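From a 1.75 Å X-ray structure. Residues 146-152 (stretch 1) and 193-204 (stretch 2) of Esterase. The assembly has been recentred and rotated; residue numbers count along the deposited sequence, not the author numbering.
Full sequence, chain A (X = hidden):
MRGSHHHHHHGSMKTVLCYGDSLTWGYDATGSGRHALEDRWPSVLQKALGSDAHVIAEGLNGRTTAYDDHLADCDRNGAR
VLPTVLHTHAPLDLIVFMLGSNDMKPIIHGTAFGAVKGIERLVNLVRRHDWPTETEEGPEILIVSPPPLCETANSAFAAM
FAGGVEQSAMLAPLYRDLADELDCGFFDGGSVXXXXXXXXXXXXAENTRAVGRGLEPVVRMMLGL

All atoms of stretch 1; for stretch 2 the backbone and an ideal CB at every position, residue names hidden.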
ATOM      1  N   PRO A 146      22.968 -18.424  -3.842  1.00 15.02           N
ATOM      2  CA  PRO A 146      23.693 -17.718  -4.870  1.00 15.47           C
ATOM      3  C   PRO A 146      25.229 -17.861  -4.542  1.00 14.86           C
ATOM      4  O   PRO A 146      25.632 -18.065  -3.387  1.00 16.67           O
ATOM      5  CB  PRO A 146      23.281 -16.242  -4.683  1.00 14.88           C
ATOM      6  CG  PRO A 146      22.879 -16.177  -3.221  1.00 16.75           C
ATOM      7  CD  PRO A 146      22.199 -17.524  -2.965  1.00 15.82           C
ATOM      8  N   PRO A 147      26.063 -17.697  -5.579  1.00 15.72           N
ATOM      9  CA  PRO A 147      27.502 -17.635  -5.285  1.00 16.23           C
ATOM     10  C   PRO A 147      27.819 -16.552  -4.313  1.00 17.15           C
ATOM     11  O   PRO A 147      27.287 -15.419  -4.390  1.00 17.03           O
ATOM     12  CB  PRO A 147      28.120 -17.407  -6.662  1.00 14.80           C
ATOM     13  CG  PRO A 147      27.163 -17.919  -7.616  1.00 16.17           C
ATOM     14  CD  PRO A 147      25.812 -17.644  -7.020  1.00 15.92           C
ATOM     15  N   PRO A 148      28.590 -16.863  -3.274  1.00 16.69           N
ATOM     16  CA  PRO A 148      28.796 -15.895  -2.251  1.00 17.37           C
ATOM     17  C   PRO A 148      29.632 -14.656  -2.608  1.00 16.93           C
ATOM     18  O   PRO A 148      30.396 -14.674  -3.565  1.00 16.58           O
ATOM     19  CB  PRO A 148      29.477 -16.645  -1.132  1.00 22.09           C
ATOM     20  CG  PRO A 148      29.915 -17.899  -1.740  1.00 21.74           C
ATOM     21  CD  PRO A 148      29.158 -18.183  -2.957  1.00 19.86           C
ATOM     22  N   LEU A 149      29.436 -13.593  -1.849  1.00 16.66           N
ATOM     23  CA  LEU A 149      30.067 -12.325  -2.082  1.00 18.61           C
ATOM     24  C   LEU A 149      31.575 -12.479  -1.884  1.00 20.24           C
ATOM     25  O   LEU A 149      32.014 -13.366  -1.092  1.00 19.37           O
ATOM     26  CB  LEU A 149      29.619 -11.147  -1.216  1.00 17.83           C
ATOM     27  CG  LEU A 149      28.126 -10.745  -1.086  1.00 26.09           C
ATOM     28  CD1 LEU A 149      27.970  -9.267  -1.004  1.00 25.29           C
ATOM     29  CD2 LEU A 149      27.221 -11.484  -1.990  1.00 22.70           C
ATOM     30  N   CYS A 150      32.318 -11.688  -2.632  1.00 20.17           N
ATOM     31  CA  CYS A 150      33.789 -11.597  -2.408  1.00 20.34           C
ATOM     32  C   CYS A 150      34.209 -10.183  -2.075  1.00 20.34           C
ATOM     33  O   CYS A 150      33.455  -9.226  -2.234  1.00 19.42           O
ATOM     34  CB  CYS A 150      34.559 -12.168  -3.610  1.00 18.67           C
ATOM     35  SG  CYS A 150      34.408 -11.195  -5.103  1.00 19.18           S
ATOM     36  N   GLU A 151      35.462  -9.997  -1.586  1.00 21.27           N
ATOM     37  CA  GLU A 151      35.971  -8.683  -1.269  1.00 20.82           C
ATOM     38  C   GLU A 151      36.188  -7.880  -2.553  1.00 20.42           C
ATOM     39  O   GLU A 151      36.460  -8.430  -3.617  1.00 19.24           O
ATOM     40  CB  GLU A 151      37.281  -8.716  -0.463  1.00 26.50           C
ATOM     41  CG  GLU A 151      37.260  -9.564   0.777  1.00 32.20           C
ATOM     42  CD  GLU A 151      36.530  -8.944   1.954  1.00 39.25           C
ATOM     43  OE1 GLU A 151      36.144  -7.745   1.869  1.00 43.04           O
ATOM     44  OE2 GLU A 151      36.359  -9.678   2.998  1.00 41.74           O
ATOM     45  N   THR A 152      35.968  -6.588  -2.456  1.00 19.43           N
ATOM     46  CA  THR A 152      36.111  -5.705  -3.587  1.00 19.77           C
ATOM     47  C   THR A 152      36.723  -4.407  -3.209  1.00 20.66           C
ATOM     48  O   THR A 152      36.522  -3.895  -2.097  1.00 23.21           O
ATOM     49  CB  THR A 152      34.717  -5.490  -4.241  1.00 21.50           C
ATOM     50  OG1 THR A 152      34.834  -4.739  -5.447  1.00 20.34           O
ATOM     51  CG2 THR A 152      33.747  -4.764  -3.245  1.00 22.22           C
ATOM     52  N   UNK A 193      30.308 -21.661  -9.519  1.00 19.01           N
ATOM     53  CA  UNK A 193      30.458 -20.264  -9.963  1.00 17.81           C
ATOM     54  C   UNK A 193      30.942 -19.405  -8.842  1.00 15.85           C
ATOM     55  O   UNK A 193      30.795 -19.718  -7.645  1.00 19.82           O
ATOM     56  CB  UNK A 193      29.140 -19.709 -10.505  1.00 17.81           C
ATOM     57  N   UNK A 194      31.626 -18.322  -9.190  1.00 15.64           N
ATOM     58  CA  UNK A 194      32.036 -17.356  -8.262  1.00 15.04           C
ATOM     59  C   UNK A 194      31.754 -15.930  -8.757  1.00 16.98           C
ATOM     60  O   UNK A 194      31.652 -15.663  -9.957  1.00 16.45           O
ATOM     61  CB  UNK A 194      33.522 -17.551  -7.956  1.00 15.04           C
ATOM     62  N   UNK A 195      31.666 -15.058  -7.779  1.00 18.31           N
ATOM     63  CA  UNK A 195      31.414 -13.634  -7.958  1.00 17.10           C
ATOM     64  C   UNK A 195      32.703 -12.933  -8.431  1.00 18.06           C
ATOM     65  O   UNK A 195      33.833 -13.424  -8.234  1.00 17.73           O
ATOM     66  CB  UNK A 195      30.903 -13.012  -6.657  1.00 17.10           C
ATOM     67  N   UNK A 196      32.500 -11.806  -9.100  1.00 17.02           N
ATOM     68  CA  UNK A 196      33.597 -11.012  -9.581  1.00 18.96           C
ATOM     69  C   UNK A 196      34.066  -9.967  -8.581  1.00 18.38           C
ATOM     70  O   UNK A 196      33.294  -9.214  -7.998  1.00 17.07           O
ATOM     71  CB  UNK A 196      33.197 -10.332 -10.892  1.00 18.96           C
ATOM     72  N   UNK A 197      35.378  -9.851  -8.341  1.00 18.37           N
ATOM     73  CA  UNK A 197      35.850  -8.784  -7.493  1.00 17.99           C
ATOM     74  C   UNK A 197      35.755  -7.336  -8.018  1.00 16.16           C
ATOM     75  O   UNK A 197      36.035  -6.434  -7.269  1.00 18.84           O
ATOM     76  CB  UNK A 197      37.314  -9.079  -7.162  1.00 17.99           C
ATOM     77  N   UNK A 198      35.358  -7.154  -9.250  1.00 17.45           N
ATOM     78  CA  UNK A 198      35.047  -5.824  -9.840  1.00 17.08           C
ATOM     79  C   UNK A 198      34.026  -5.097  -8.895  1.00 15.89           C
ATOM     80  O   UNK A 198      34.112  -3.905  -8.637  1.00 16.89           O
ATOM     81  CB  UNK A 198      34.478  -5.974 -11.252  1.00 17.08           C
ATOM     82  N   UNK A 199      33.105  -5.894  -8.331  1.00 17.54           N
ATOM     83  CA  UNK A 199      32.122  -5.324  -7.385  1.00 16.50           C
ATOM     84  C   UNK A 199      31.678  -6.203  -6.239  1.00 17.51           C
ATOM     85  O   UNK A 199      30.887  -5.750  -5.387  1.00 15.32           O
ATOM     86  CB  UNK A 199      30.869  -4.914  -8.161  1.00 16.50           C
ATOM     87  N   UNK A 200      32.164  -7.429  -6.197  1.00 17.12           N
ATOM     88  CA  UNK A 200      31.972  -8.325  -5.073  1.00 16.94           C
ATOM     89  C   UNK A 200      30.716  -9.187  -5.092  1.00 14.11           C
ATOM     90  O   UNK A 200      30.587 -10.138  -4.292  1.00 17.16           O
ATOM     91  CB  UNK A 200      31.967  -7.494  -3.789  1.00 16.94           C
ATOM     92  N   UNK A 201      29.763  -8.857  -5.967  1.00 14.97           N
ATOM     93  CA  UNK A 201      28.430  -9.470  -5.898  1.00 16.31           C
ATOM     94  C   UNK A 201      27.928 -10.084  -7.196  1.00 14.84           C
ATOM     95  O   UNK A 201      27.210 -11.061  -7.155  1.00 15.79           O
ATOM     96  CB  UNK A 201      27.418  -8.419  -5.438  1.00 16.31           C
ATOM     97  N   UNK A 202      28.307  -9.521  -8.350  1.00 14.38           N
ATOM     98  CA  UNK A 202      27.842  -9.993  -9.620  1.00 14.48           C
ATOM     99  C   UNK A 202      28.637 -11.180 -10.170  1.00 15.06           C
ATOM    100  O   UNK A 202      29.705 -11.514  -9.630  1.00 14.82           O
ATOM    101  CB  UNK A 202      27.877  -8.838 -10.623  1.00 14.48           C
ATOM    102  N   UNK A 203      28.098 -11.768 -11.202  1.00 14.29           N
ATOM    103  CA  UNK A 203      28.777 -12.875 -11.964  1.00 15.35           C
ATOM    104  C   UNK A 203      29.150 -12.384 -13.350  1.00 16.88           C
ATOM    105  O   UNK A 203      28.340 -11.820 -14.109  1.00 16.30           O
ATOM    106  CB  UNK A 203      27.880 -14.109 -12.078  1.00 15.35           C
ATOM    107  N   UNK A 204      30.375 -12.688 -13.805  1.00 16.67           N
ATOM    108  CA  UNK A 204      30.668 -12.425 -15.181  1.00 15.10           C
ATOM    109  C   UNK A 204      29.973 -13.433 -16.067  1.00 14.99           C
ATOM    110  O   UNK A 204      29.219 -14.271 -15.577  1.00 16.46           O
ATOM    111  CB  UNK A 204      32.179 -12.439 -15.422  1.00 15.10           C
TER

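Stretch 1 is an irregular segment rich in proline, and its three prolines have no N–H; among the groups it offers stretch 2 are carbonyl oxygens, proline ring carbons, the N–H of C150, a thiol and the hydroxyl of T152.

At position 193 CA-to-CB runs sideways, and the ideal CB already lies 3.9 Å from P147 CG. A small apolar residue would suit, though others might turn aside. It is A193, whose CB packs 4.0 Å from P147 CG.

Position 194 points away and its ideal CB meets nothing of stretch 1, so almost any side chain would do. It is R194, which extends outward and touches a crystal neighbour.

Position 195 points toward stretch 1, its ideal CB 3.5 Å from P148 O and 4.2 Å from C150 SG. A carbonyl so near invites a short donor, while the ring of P147 nearby leaves room for a methyl; serine, threonine, or a small apolar residue could be considered. T195 supplies both groups. With chi1 in p, OG1 donates to P148 O at 2.8 Å, while CG2 lies 4.2 Å from P147 CB. Water 2 reinforces the join, donating to P148 O and accepting from T195 N.

Position 196 points away, leaving its side chain undetermined by stretch 1. T196 OG1 accepts from the backbone N of position 198 at 3.2 Å, steadying the turn that follows.

At 197, phi of -69° suits proline, as it does many residues, and the ideal CB, sideways, is 4.1 Å from C150 SG. A compact apolar group fits. P197 places its CB at that same 4.1 Å from C150 SG, and its carbonyl O accepts from T152 OG1 at 2.8 Å, a bond that needs only the backbone on the stretch 2 side and so does not select the side chain.

Position 198 again points away and tolerates many types; I198 reaches a crystal neighbour.

Position 199 points away too, but the backbone turns here, so an acceptor able to reach the following N–H groups is plausible: aspartate, asparagine or serine. D199 OD1 accepts from the backbone N of position 201 (3.1 Å) and of position 202 (3.0 Å).

Position 200 is the most restrictive. Phi is 88°, and an ideal CB would sit 2.8 Å from C150 O, a clash, and 3.3 Å from T152 CG2. Both point to glycine. G200 CA lies 4.6 Å from C150 CA. G200 O accepts from C150 N at 2.9 Å, with L149 CA at 3.2 Å in a CA-H...O contact.

At 201 the ideal CB lies 4.5 Å from L149 CD1, favouring an apolar residue such as valine, leucine or isoleucine. V201 brings CG2 4.0 Å from L149 CD2; water 1 links its O to P147 O.

Position 202 is out of reach, so stretch 1 permits many types. H202 donates from ND1 to D199 OD2 at 2.5 Å.

From 203 only a longer side chain could arrive: L203 brings CD2 3.7 Å from P147 CG. Position 204, also out of reach, is equally unrestricted by stretch 1; Asp, Asn, Ser or Thr commonly cap a helix start, and D204 N-caps the following helix.

Stretch 2 193-204: ARTTPIDGVHLD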
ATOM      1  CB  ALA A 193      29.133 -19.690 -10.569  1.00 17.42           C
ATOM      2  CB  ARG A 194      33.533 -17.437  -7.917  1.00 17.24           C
ATOM      3  CG  ARG A 194      34.365 -17.206  -9.127  1.00 17.84           C
ATOM      4  CD  ARG A 194      35.816 -17.612  -8.875  1.00 21.34           C
ATOM      5  NE  ARG A 194      36.506 -16.879  -7.816  1.00 24.35           N
ATOM      6  CZ  ARG A 194      37.734 -17.152  -7.349  1.00 28.94           C
ATOM      7  NH1 ARG A 194      38.487 -18.094  -7.900  1.00 30.27           N
ATOM      8  NH2 ARG A 194      38.238 -16.413  -6.382  1.00 28.13           N
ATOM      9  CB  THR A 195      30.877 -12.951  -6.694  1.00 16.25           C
ATOM     10  OG1 THR A 195      31.740 -13.196  -5.541  1.00 16.04           O
ATOM     11  CG2 THR A 195      29.444 -13.435  -6.390  1.00 16.51           C
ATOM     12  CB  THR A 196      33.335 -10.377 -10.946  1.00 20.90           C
ATOM     13  OG1 THR A 196      34.401  -9.430 -11.212  1.00 18.99           O
ATOM     14  CG2 THR A 196      32.022  -9.604 -10.937  1.00 19.33           C
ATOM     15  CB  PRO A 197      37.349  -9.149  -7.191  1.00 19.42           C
ATOM     16  CG  PRO A 197      37.662  -9.995  -8.319  1.00 20.29           C
ATOM     17  CD  PRO A 197      36.460 -10.772  -8.798  1.00 19.83           C
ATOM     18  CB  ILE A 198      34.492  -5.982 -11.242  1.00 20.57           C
ATOM     19  CG1 ILE A 198      35.600  -6.497 -12.179  1.00 23.07           C
ATOM     20  CG2 ILE A 198      33.990  -4.665 -11.784  1.00 24.02           C
ATOM     21  CD1 ILE A 198      35.146  -6.900 -13.594  1.00 24.68           C
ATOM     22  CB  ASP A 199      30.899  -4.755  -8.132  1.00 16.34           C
ATOM     23  CG  ASP A 199      30.010  -5.798  -8.784  1.00 16.01           C
ATOM     24  OD1 ASP A 199      29.990  -6.990  -8.383  1.00 15.76           O
ATOM     25  OD2 ASP A 199      29.253  -5.396  -9.765  1.00 18.77           O
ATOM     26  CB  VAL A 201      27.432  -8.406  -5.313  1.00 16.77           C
ATOM     27  CG1 VAL A 201      27.197  -7.267  -6.279  1.00 18.64           C
ATOM     28  CG2 VAL A 201      26.054  -9.063  -4.942  1.00 20.14           C
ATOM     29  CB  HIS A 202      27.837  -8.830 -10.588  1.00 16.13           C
ATOM     30  CG  HIS A 202      26.734  -7.843 -10.260  1.00 15.91           C
ATOM     31  ND1 HIS A 202      26.976  -6.535  -9.889  1.00 17.35           N
ATOM     32  CD2 HIS A 202      25.404  -8.050 -10.143  1.00 19.01           C
ATOM     33  CE1 HIS A 202      25.796  -5.957  -9.605  1.00 20.49           C
ATOM     34  NE2 HIS A 202      24.825  -6.851  -9.767  1.00 16.78           N
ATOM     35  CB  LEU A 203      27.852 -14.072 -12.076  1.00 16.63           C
ATOM     36  CG  LEU A 203      27.260 -14.683 -10.793  1.00 16.82           C
ATOM     37  CD1 LEU A 203      26.278 -15.804 -11.106  1.00 17.70           C
ATOM     38  CD2 LEU A 203      28.356 -15.125  -9.812  1.00 18.78           C
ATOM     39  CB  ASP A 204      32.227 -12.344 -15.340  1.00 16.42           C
ATOM     40  CG  ASP A 204      32.913 -13.670 -15.171  1.00 19.14           C
ATOM     41  OD1 ASP A 204      32.285 -14.739 -15.239  1.00 17.79           O
ATOM     42  OD2 ASP A 204      34.158 -13.582 -15.105  1.00 21.60           O
TER
HETATM   43  O   HOH W   1      26.239 -12.841  -4.951  1.00 18.17           O
HETATM   44  O   HOH W   2      31.747 -16.473  -5.004  1.00 16.92           O
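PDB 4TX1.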